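Local coordinates for ferulic acid esterase, AmCE1/Fae1A (Anaeromyces mucronatus, PDB 5CXX), which probably hydrolyses feruloyl ester bonds as an alpha/beta-hydrolase-fold esterase, and binds ferulic acid in its pocket, at residues A[180-192]-A[222-235]. Numbering follows the deposited sequence.
With FER (3-(4-hydroxy-3-methoxyphenyl)-2-propenoic acid), chain D.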
ATOM      1  N   ALA A 180      -0.584   6.090  -7.235  1.00 16.65           N
ATOM      2  CA  ALA A 180      -1.047   5.868  -8.620  1.00 16.50           C
ATOM      3  C   ALA A 180      -2.024   4.702  -8.714  1.00 17.20           C
ATOM      4  O   ALA A 180      -1.811   3.783  -9.523  1.00 18.21           O
ATOM      5  CB  ALA A 180       0.138   5.665  -9.595  1.00 19.03           C
ATOM      6  N   PRO A 181      -3.129   4.743  -7.970  1.00 17.00           N
ATOM      7  CA  PRO A 181      -4.081   3.620  -8.006  1.00 17.56           C
ATOM      8  C   PRO A 181      -4.751   3.378  -9.377  1.00 20.93           C
ATOM      9  O   PRO A 181      -5.071   4.279 -10.146  1.00 19.88           O
ATOM     10  CB  PRO A 181      -5.147   4.036  -6.952  1.00 16.68           C
ATOM     11  CG  PRO A 181      -5.120   5.579  -6.945  1.00 17.93           C
ATOM     12  CD  PRO A 181      -3.570   5.806  -7.024  1.00 18.79           C
ATOM     13  N   ALA A 182      -4.913   2.083  -9.660  1.00 17.54           N
ATOM     14  CA  ALA A 182      -5.481   1.598 -10.910  1.00 17.49           C
ATOM     15  C   ALA A 182      -6.991   1.867 -11.018  1.00 17.11           C
ATOM     16  O   ALA A 182      -7.675   1.973  -9.976  1.00 18.89           O
ATOM     17  CB  ALA A 182      -5.177   0.050 -10.992  1.00 17.18           C
ATOM     18  N   PRO A 183      -7.518   1.857 -12.242  1.00 19.03           N
ATOM     19  CA  PRO A 183      -8.977   1.965 -12.428  1.00 19.36           C
ATOM     20  C   PRO A 183      -9.722   0.791 -11.843  1.00 19.76           C
ATOM     21  O   PRO A 183      -9.167  -0.310 -11.667  1.00 19.45           O
ATOM     22  CB  PRO A 183      -9.168   1.966 -13.946  1.00 21.43           C
ATOM     23  CG  PRO A 183      -7.863   1.308 -14.512  1.00 20.73           C
ATOM     24  CD  PRO A 183      -6.790   1.723 -13.532  1.00 18.18           C
ATOM     25  N   GLY A 184     -11.011   1.024 -11.572  1.00 18.89           N
ATOM     26  CA  GLY A 184     -11.958  -0.038 -11.282  1.00 19.35           C
ATOM     27  C   GLY A 184     -12.371  -0.213  -9.833  1.00 20.37           C
ATOM     28  O   GLY A 184     -13.160  -1.157  -9.531  1.00 21.28           O
ATOM     29  N   ILE A 185     -11.899   0.652  -8.931  1.00 18.07           N
ATOM     30  CA  ILE A 185     -12.505   0.584  -7.583  1.00 20.05           C
ATOM     31  C   ILE A 185     -14.010   0.837  -7.774  1.00 21.10           C
ATOM     32  O   ILE A 185     -14.861   0.152  -7.195  1.00 20.57           O
ATOM     33  CB  ILE A 185     -11.954   1.633  -6.622  1.00 18.41           C
ATOM     34  CG1 ILE A 185     -10.473   1.312  -6.380  1.00 18.03           C
ATOM     35  CG2 ILE A 185     -12.747   1.614  -5.271  1.00 21.95           C
ATOM     36  CD1 ILE A 185      -9.810   2.434  -5.572  1.00 19.30           C
ATOM     37  N   THR A 186     -14.297   1.865  -8.563  1.00 19.94           N
ATOM     38  CA  THR A 186     -15.673   2.281  -8.894  1.00 18.80           C
ATOM     39  C   THR A 186     -15.817   2.123 -10.439  1.00 20.34           C
ATOM     40  O   THR A 186     -14.825   1.807 -11.128  1.00 22.15           O
ATOM     41  CB  THR A 186     -15.886   3.738  -8.460  1.00 21.90           C
ATOM     42  OG1 THR A 186     -14.760   4.479  -8.923  1.00 23.02           O
ATOM     43  CG2 THR A 186     -15.923   3.847  -6.901  1.00 21.87           C
ATOM     44  N   PRO A 187     -17.012   2.267 -10.996  1.00 22.19           N
ATOM     45  CA  PRO A 187     -17.149   1.999 -12.435  1.00 23.54           C
ATOM     46  C   PRO A 187     -16.310   2.928 -13.281  1.00 23.89           C
ATOM     47  O   PRO A 187     -16.194   4.150 -13.017  1.00 25.87           O
ATOM     48  CB  PRO A 187     -18.640   2.234 -12.700  1.00 23.83           C
ATOM     49  CG  PRO A 187     -19.320   1.973 -11.354  1.00 26.15           C
ATOM     50  CD  PRO A 187     -18.325   2.562 -10.379  1.00 23.57           C
ATOM     51  N   GLY A 188     -15.799   2.368 -14.383  1.00 24.25           N
ATOM     52  CA  GLY A 188     -14.964   3.195 -15.260  1.00 26.83           C
ATOM     53  C   GLY A 188     -14.655   2.455 -16.549  1.00 28.19           C
ATOM     54  O   GLY A 188     -15.131   1.353 -16.752  1.00 30.52           O
ATOM     55  N   GLU A 189     -13.937   3.116 -17.456  1.00 25.00           N
ATOM     56  CA  GLU A 189     -13.632   2.525 -18.769  1.00 24.10           C
ATOM     57  C   GLU A 189     -12.222   2.967 -19.148  1.00 25.62           C
ATOM     58  O   GLU A 189     -11.871   4.116 -18.932  1.00 25.84           O
ATOM     59  CB  GLU A 189     -14.655   2.978 -19.860  1.00 30.37           C
ATOM     60  CG  GLU A 189     -14.223   2.550 -21.230  1.00 40.76           C
ATOM     61  CD  GLU A 189     -14.988   1.353 -21.750  1.00 59.63           C
ATOM     62  OE1 GLU A 189     -15.928   0.907 -21.049  1.00 64.19           O
ATOM     63  OE2 GLU A 189     -14.675   0.891 -22.882  1.00 66.61           O
ATOM     64  N   ASP A 190     -11.389   2.066 -19.681  1.00 23.15           N
ATOM     65  CA  ASP A 190     -10.064   2.509 -20.152  1.00 23.27           C
ATOM     66  C   ASP A 190      -9.598   1.702 -21.342  1.00 26.20           C
ATOM     67  O   ASP A 190     -10.285   0.795 -21.828  1.00 27.71           O
ATOM     68  CB  ASP A 190      -9.013   2.478 -19.033  1.00 21.52           C
ATOM     69  CG  ASP A 190      -8.453   1.069 -18.750  1.00 21.98           C
ATOM     70  OD1 ASP A 190      -9.033   0.056 -19.162  1.00 25.34           O
ATOM     71  OD2 ASP A 190      -7.433   1.041 -18.051  1.00 23.47           O
ATOM     72  N   SER A 191      -8.406   2.049 -21.827  1.00 24.63           N
ATOM     73  CA  SER A 191      -7.905   1.450 -23.052  1.00 29.17           C
ATOM     74  C   SER A 191      -7.268   0.064 -22.823  1.00 29.68           C
ATOM     75  O   SER A 191      -7.093  -0.681 -23.755  1.00 32.23           O
ATOM     76  CB  SER A 191      -6.860   2.379 -23.686  1.00 33.64           C
ATOM     77  OG  SER A 191      -5.772   2.526 -22.751  1.00 36.27           O
ATOM     78  N   PHE A 192      -6.870  -0.235 -21.604  1.00 27.96           N
ATOM     79  CA  PHE A 192      -6.221  -1.517 -21.305  1.00 25.97           C
ATOM     80  C   PHE A 192      -7.203  -2.663 -21.224  1.00 28.34           C
ATOM     81  O   PHE A 192      -6.917  -3.761 -21.744  1.00 30.05           O
ATOM     82  CB  PHE A 192      -5.465  -1.373 -19.970  1.00 24.34           C
ATOM     83  CG  PHE A 192      -4.252  -0.511 -20.065  1.00 27.74           C
ATOM     84  CD1 PHE A 192      -4.343   0.858 -19.856  1.00 25.94           C
ATOM     85  CD2 PHE A 192      -3.023  -1.067 -20.365  1.00 30.03           C
ATOM     86  CE1 PHE A 192      -3.236   1.678 -19.982  1.00 25.92           C
ATOM     87  CE2 PHE A 192      -1.911  -0.254 -20.489  1.00 33.86           C
ATOM     88  CZ  PHE A 192      -2.032   1.145 -20.304  1.00 27.20           C
ATOM     89  N   ASP A 222       0.974   9.885 -16.042  1.00 21.01           N
ATOM     90  CA  ASP A 222       1.009   8.438 -15.824  1.00 21.31           C
ATOM     91  C   ASP A 222       0.267   7.791 -17.009  1.00 24.80           C
ATOM     92  O   ASP A 222      -0.959   7.896 -17.109  1.00 23.61           O
ATOM     93  CB  ASP A 222       0.361   8.065 -14.475  1.00 22.79           C
ATOM     94  CG  ASP A 222       0.556   6.600 -14.153  1.00 20.97           C
ATOM     95  OD1 ASP A 222       0.287   5.752 -15.041  1.00 22.30           O
ATOM     96  OD2 ASP A 222       0.957   6.278 -13.024  1.00 20.36           O
ATOM     97  N   SER A 223       1.036   7.079 -17.838  1.00 22.29           N
ATOM     98  CA  SER A 223       0.542   6.479 -19.078  1.00 26.28           C
ATOM     99  C   SER A 223      -0.238   5.153 -18.809  1.00 25.98           C
ATOM    100  O   SER A 223      -0.883   4.608 -19.758  1.00 29.45           O
ATOM    101  CB  SER A 223       1.731   6.189 -20.019  1.00 26.56           C
ATOM    102  OG  SER A 223       2.599   5.299 -19.367  1.00 32.22           O
ATOM    103  N   VAL A 224      -0.245   4.669 -17.569  1.00 22.37           N
ATOM    104  CA  VAL A 224      -0.854   3.368 -17.268  1.00 20.47           C
ATOM    105  C   VAL A 224      -2.201   3.571 -16.555  1.00 22.63           C
ATOM    106  O   VAL A 224      -3.181   2.909 -16.955  1.00 23.15           O
ATOM    107  CB  VAL A 224       0.052   2.515 -16.408  1.00 22.52           C
ATOM    108  CG1 VAL A 224      -0.604   1.164 -15.928  1.00 22.13           C
ATOM    109  CG2 VAL A 224       1.345   2.222 -17.200  1.00 25.19           C
ATOM    110  N   VAL A 225      -2.242   4.462 -15.550  1.00 19.20           N
ATOM    111  CA  VAL A 225      -3.519   4.650 -14.853  1.00 20.72           C
ATOM    112  C   VAL A 225      -4.143   6.033 -15.119  1.00 22.49           C
ATOM    113  O   VAL A 225      -5.231   6.278 -14.656  1.00 19.65           O
ATOM    114  CB  VAL A 225      -3.399   4.420 -13.304  1.00 18.64           C
ATOM    115  CG1 VAL A 225      -2.859   2.967 -13.006  1.00 20.72           C
ATOM    116  CG2 VAL A 225      -2.501   5.481 -12.588  1.00 20.17           C
ATOM    117  N   GLY A 226      -3.438   6.916 -15.833  1.00 20.67           N
ATOM    118  CA  GLY A 226      -4.039   8.149 -16.346  1.00 19.71           C
ATOM    119  C   GLY A 226      -4.675   9.007 -15.276  1.00 22.62           C
ATOM    120  O   GLY A 226      -4.022   9.347 -14.277  1.00 21.27           O
ATOM    121  N   GLN A 227      -5.972   9.260 -15.483  1.00 21.28           N
ATOM    122  CA  GLN A 227      -6.720  10.162 -14.604  1.00 22.79           C
ATOM    123  C   GLN A 227      -7.490   9.395 -13.561  1.00 19.73           C
ATOM    124  O   GLN A 227      -8.332  10.017 -12.844  1.00 21.08           O
ATOM    125  CB  GLN A 227      -7.666  10.999 -15.447  1.00 25.35           C
ATOM    126  CG  GLN A 227      -6.867  11.907 -16.387  1.00 29.32           C
ATOM    127  CD  GLN A 227      -6.080  12.950 -15.635  1.00 41.72           C
ATOM    128  OE1 GLN A 227      -6.665  13.771 -14.936  1.00 47.66           O
ATOM    129  NE2 GLN A 227      -4.758  12.932 -15.768  1.00 51.24           N
ATOM    130  N   PHE A 228      -7.256   8.097 -13.416  1.00 19.01           N
ATOM    131  CA  PHE A 228      -8.049   7.381 -12.400  1.00 19.52           C
ATOM    132  C   PHE A 228      -7.739   7.796 -10.978  1.00 19.90           C
ATOM    133  O   PHE A 228      -8.687   7.980 -10.205  1.00 20.32           O
ATOM    134  CB  PHE A 228      -7.939   5.850 -12.609  1.00 19.49           C
ATOM    135  CG  PHE A 228      -8.809   5.419 -13.792  1.00 21.07           C
ATOM    136  CD1 PHE A 228     -10.189   5.285 -13.607  1.00 19.57           C
ATOM    137  CD2 PHE A 228      -8.285   5.315 -15.087  1.00 22.15           C
ATOM    138  CE1 PHE A 228     -11.037   4.973 -14.679  1.00 22.48           C
ATOM    139  CE2 PHE A 228      -9.146   5.016 -16.200  1.00 24.00           C
ATOM    140  CZ  PHE A 228     -10.517   4.812 -15.985  1.00 22.70           C
ATOM    141  N   PRO A 229      -6.481   8.019 -10.613  1.00 19.63           N
ATOM    142  CA  PRO A 229      -6.261   8.494  -9.230  1.00 17.77           C
ATOM    143  C   PRO A 229      -6.970   9.815  -8.972  1.00 18.38           C
ATOM    144  O   PRO A 229      -7.589   9.987  -7.920  1.00 20.00           O
ATOM    145  CB  PRO A 229      -4.718   8.648  -9.147  1.00 18.06           C
ATOM    146  CG  PRO A 229      -4.223   7.465 -10.081  1.00 18.28           C
ATOM    147  CD  PRO A 229      -5.237   7.519 -11.268  1.00 18.04           C
ATOM    148  N   LYS A 230      -6.893  10.738  -9.925  1.00 18.04           N
ATOM    149  CA  LYS A 230      -7.639  11.988  -9.770  1.00 19.73           C
ATOM    150  C   LYS A 230      -9.160  11.732  -9.619  1.00 20.89           C
ATOM    151  O   LYS A 230      -9.835  12.423  -8.825  1.00 21.24           O
ATOM    152  CB  LYS A 230      -7.399  12.902 -10.979  1.00 20.57           C
ATOM    153  CG  LYS A 230      -8.024  14.296 -10.819  1.00 20.54           C
ATOM    154  CD  LYS A 230      -7.545  15.149 -12.018  1.00 25.22           C
ATOM    155  CE  LYS A 230      -8.154  16.555 -11.942  1.00 35.24           C
ATOM    156  NZ  LYS A 230      -7.761  17.385 -13.136  1.00 47.31           N
ATOM    157  N   SER A 231      -9.678  10.763 -10.357  1.00 21.99           N
ATOM    158  CA  SER A 231     -11.113  10.438 -10.231  1.00 22.08           C
ATOM    159  C   SER A 231     -11.444   9.974  -8.805  1.00 23.85           C
ATOM    160  O   SER A 231     -12.496  10.375  -8.268  1.00 21.39           O
ATOM    161  CB  SER A 231     -11.572   9.379 -11.291  1.00 23.85           C
ATOM    162  OG  SER A 231     -11.286   8.032 -10.901  1.00 22.51           O
ATOM    163  N   TYR A 232     -10.550   9.207  -8.194  1.00 19.89           N
ATOM    164  CA  TYR A 232     -10.781   8.760  -6.806  1.00 18.58           C
ATOM    165  C   TYR A 232     -10.733   9.953  -5.851  1.00 21.21           C
ATOM    166  O   TYR A 232     -11.526  10.022  -4.896  1.00 21.41           O
ATOM    167  CB  TYR A 232      -9.755   7.708  -6.429  1.00 17.92           C
ATOM    168  CG  TYR A 232      -9.882   6.456  -7.269  1.00 19.41           C
ATOM    169  CD1 TYR A 232     -11.101   5.998  -7.754  1.00 20.27           C
ATOM    170  CD2 TYR A 232      -8.741   5.742  -7.580  1.00 18.09           C
ATOM    171  CE1 TYR A 232     -11.198   4.821  -8.514  1.00 21.22           C
ATOM    172  CE2 TYR A 232      -8.823   4.576  -8.330  1.00 19.48           C
ATOM    173  CZ  TYR A 232     -10.039   4.122  -8.801  1.00 20.60           C
ATOM    174  OH  TYR A 232     -10.094   2.919  -9.532  1.00 18.78           O
ATOM    175  N   HIS A 233      -9.761  10.841  -6.059  1.00 19.96           N
ATOM    176  CA  HIS A 233      -9.736  12.085  -5.250  1.00 20.31           C
ATOM    177  C   HIS A 233     -11.078  12.794  -5.335  1.00 22.16           C
ATOM    178  O   HIS A 233     -11.627  13.282  -4.328  1.00 23.21           O
ATOM    179  CB  HIS A 233      -8.573  12.978  -5.724  1.00 21.51           C
ATOM    180  CG  HIS A 233      -8.723  14.403  -5.334  1.00 21.36           C
ATOM    181  ND1 HIS A 233      -8.729  14.819  -4.015  1.00 23.38           N
ATOM    182  CD2 HIS A 233      -8.936  15.520  -6.087  1.00 26.25           C
ATOM    183  CE1 HIS A 233      -8.906  16.131  -3.983  1.00 25.61           C
ATOM    184  NE2 HIS A 233      -9.021  16.585  -5.224  1.00 27.37           N
ATOM    185  N   GLU A 234     -11.586  12.884  -6.540  1.00 20.66           N
ATOM    186  CA  GLU A 234     -12.834  13.616  -6.736  1.00 22.51           C
ATOM    187  C   GLU A 234     -14.037  12.936  -6.055  1.00 22.54           C
ATOM    188  O   GLU A 234     -14.879  13.599  -5.477  1.00 25.43           O
ATOM    189  CB  GLU A 234     -13.064  13.814  -8.232  1.00 23.23           C
ATOM    190  CG  GLU A 234     -12.052  14.845  -8.755  1.00 24.23           C
ATOM    191  CD  GLU A 234     -12.019  15.011 -10.278  1.00 34.21           C
ATOM    192  OE1 GLU A 234     -11.231  15.845 -10.773  1.00 32.13           O
ATOM    193  OE2 GLU A 234     -12.765  14.311 -10.979  1.00 40.39           O
ATOM    194  N   ILE A 235     -14.116  11.609  -6.148  1.00 21.82           N
ATOM    195  CA  ILE A 235     -15.214  10.878  -5.543  1.00 22.45           C
ATOM    196  C   ILE A 235     -15.129  10.960  -4.014  1.00 21.10           C
ATOM    197  O   ILE A 235     -16.105  11.259  -3.392  1.00 21.49           O
ATOM    198  CB  ILE A 235     -15.127   9.362  -5.989  1.00 20.26           C
ATOM    199  CG1 ILE A 235     -15.461   9.261  -7.483  1.00 20.51           C
ATOM    200  CG2 ILE A 235     -16.081   8.476  -5.119  1.00 20.85           C
ATOM    201  CD1 ILE A 235     -14.901   7.951  -8.177  1.00 23.26           C
TER
HETATM  202  C4  FER D 301      -6.174  -1.332 -15.955  1.00 19.73           C
HETATM  203  C5  FER D 301      -4.937  -0.697 -16.269  1.00 21.99           C
HETATM  204  C6  FER D 301      -3.876  -0.833 -15.423  1.00 21.00           C
HETATM  205  C3  FER D 301      -6.288  -2.013 -14.729  1.00 18.96           C
HETATM  206  C2  FER D 301      -5.228  -2.183 -13.880  1.00 18.19           C
HETATM  207  C1  FER D 301      -4.027  -1.580 -14.207  1.00 19.78           C
HETATM  208  C10 FER D 301      -7.669  -3.029 -13.196  1.00 21.00           C
HETATM  209  C7  FER D 301      -2.871  -1.785 -13.290  1.00 20.56           C
HETATM  210  C8  FER D 301      -1.586  -1.560 -13.617  1.00 18.94           C
HETATM  211  C9  FER D 301      -0.513  -1.818 -12.562  1.00 21.10           C
HETATM  212  O1  FER D 301      -0.781  -2.261 -11.401  1.00 19.87           O
HETATM  213  O2  FER D 301       0.688  -1.612 -12.881  1.00 24.99           O
HETATM  214  O4  FER D 301      -7.298  -1.264 -16.720  1.00 22.54           O
HETATM  215  O3  FER D 301      -7.529  -2.542 -14.526  1.00 20.39           O
HETATM  216  O   HOH W   1      -5.938   3.158 -17.023  1.00 22.20           O
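The phenol of Tyr232 serves as donor and acceptor at once: OH gives to Ala182 O at 2.6 Å, in the carbonyl plane on a lone pair, and receives from Ile185 N at 3.0 Å in a nearly straight bond (166°). A tyrosine suits this place because one hydroxyl can serve a buried carbonyl and a buried amide together, tying the loop 180-187 to helix 228-238. A second polar link is a water that donates to both Asp190 OD2 and Val224 O. Asp190 OD2 also accepts from the ferulic acid phenol O4 at 2.7 Å, while Ser193 N bonds OD1 and fixes the carboxylate from its other oxygen. With CG between the backbone N and carbonyl carbon (chi1 79°), Asp190 aims its carboxylate at O4. Asp222 OD1 accepts from Val224 N in an Asx turn and from Val225 N in an Asx motif, shaping the loop; OD2 bonds His253 ND1, consistent with a Ser-His-Asp triad including Ser156.

Around these bonds the packing is largely apolar. Ile185 CD1 lies over one face of the Tyr232 ring, 3.8 Å from its centroid, while Pro181 CG and Thr186 OG1 meet its edge. Pro183 CB sits almost squarely over the Phe228 ring, a CH-pi contact of 3.4 Å to the centroid. Gly188, lacking a side chain, lets its CA lie at the edge of that ring, as does Glu189 O; Asp190 CB touches CE2. Val225 CG1 packs against Ala182 CA at 3.6 Å. Pro181 O, buried against Pro229 CG, has no polar partner in the model. Ser223 O meets the Phe192 ring edge.

One contact thus joins the loop carrying Asp222, the probable triad acid, to the ferulate pocket: Ala182 CB and Pro183 CG lie on one side of the ligand ring, Val224 CG1 nears propenoate C8, and a carboxylate recognises the hydroxyl.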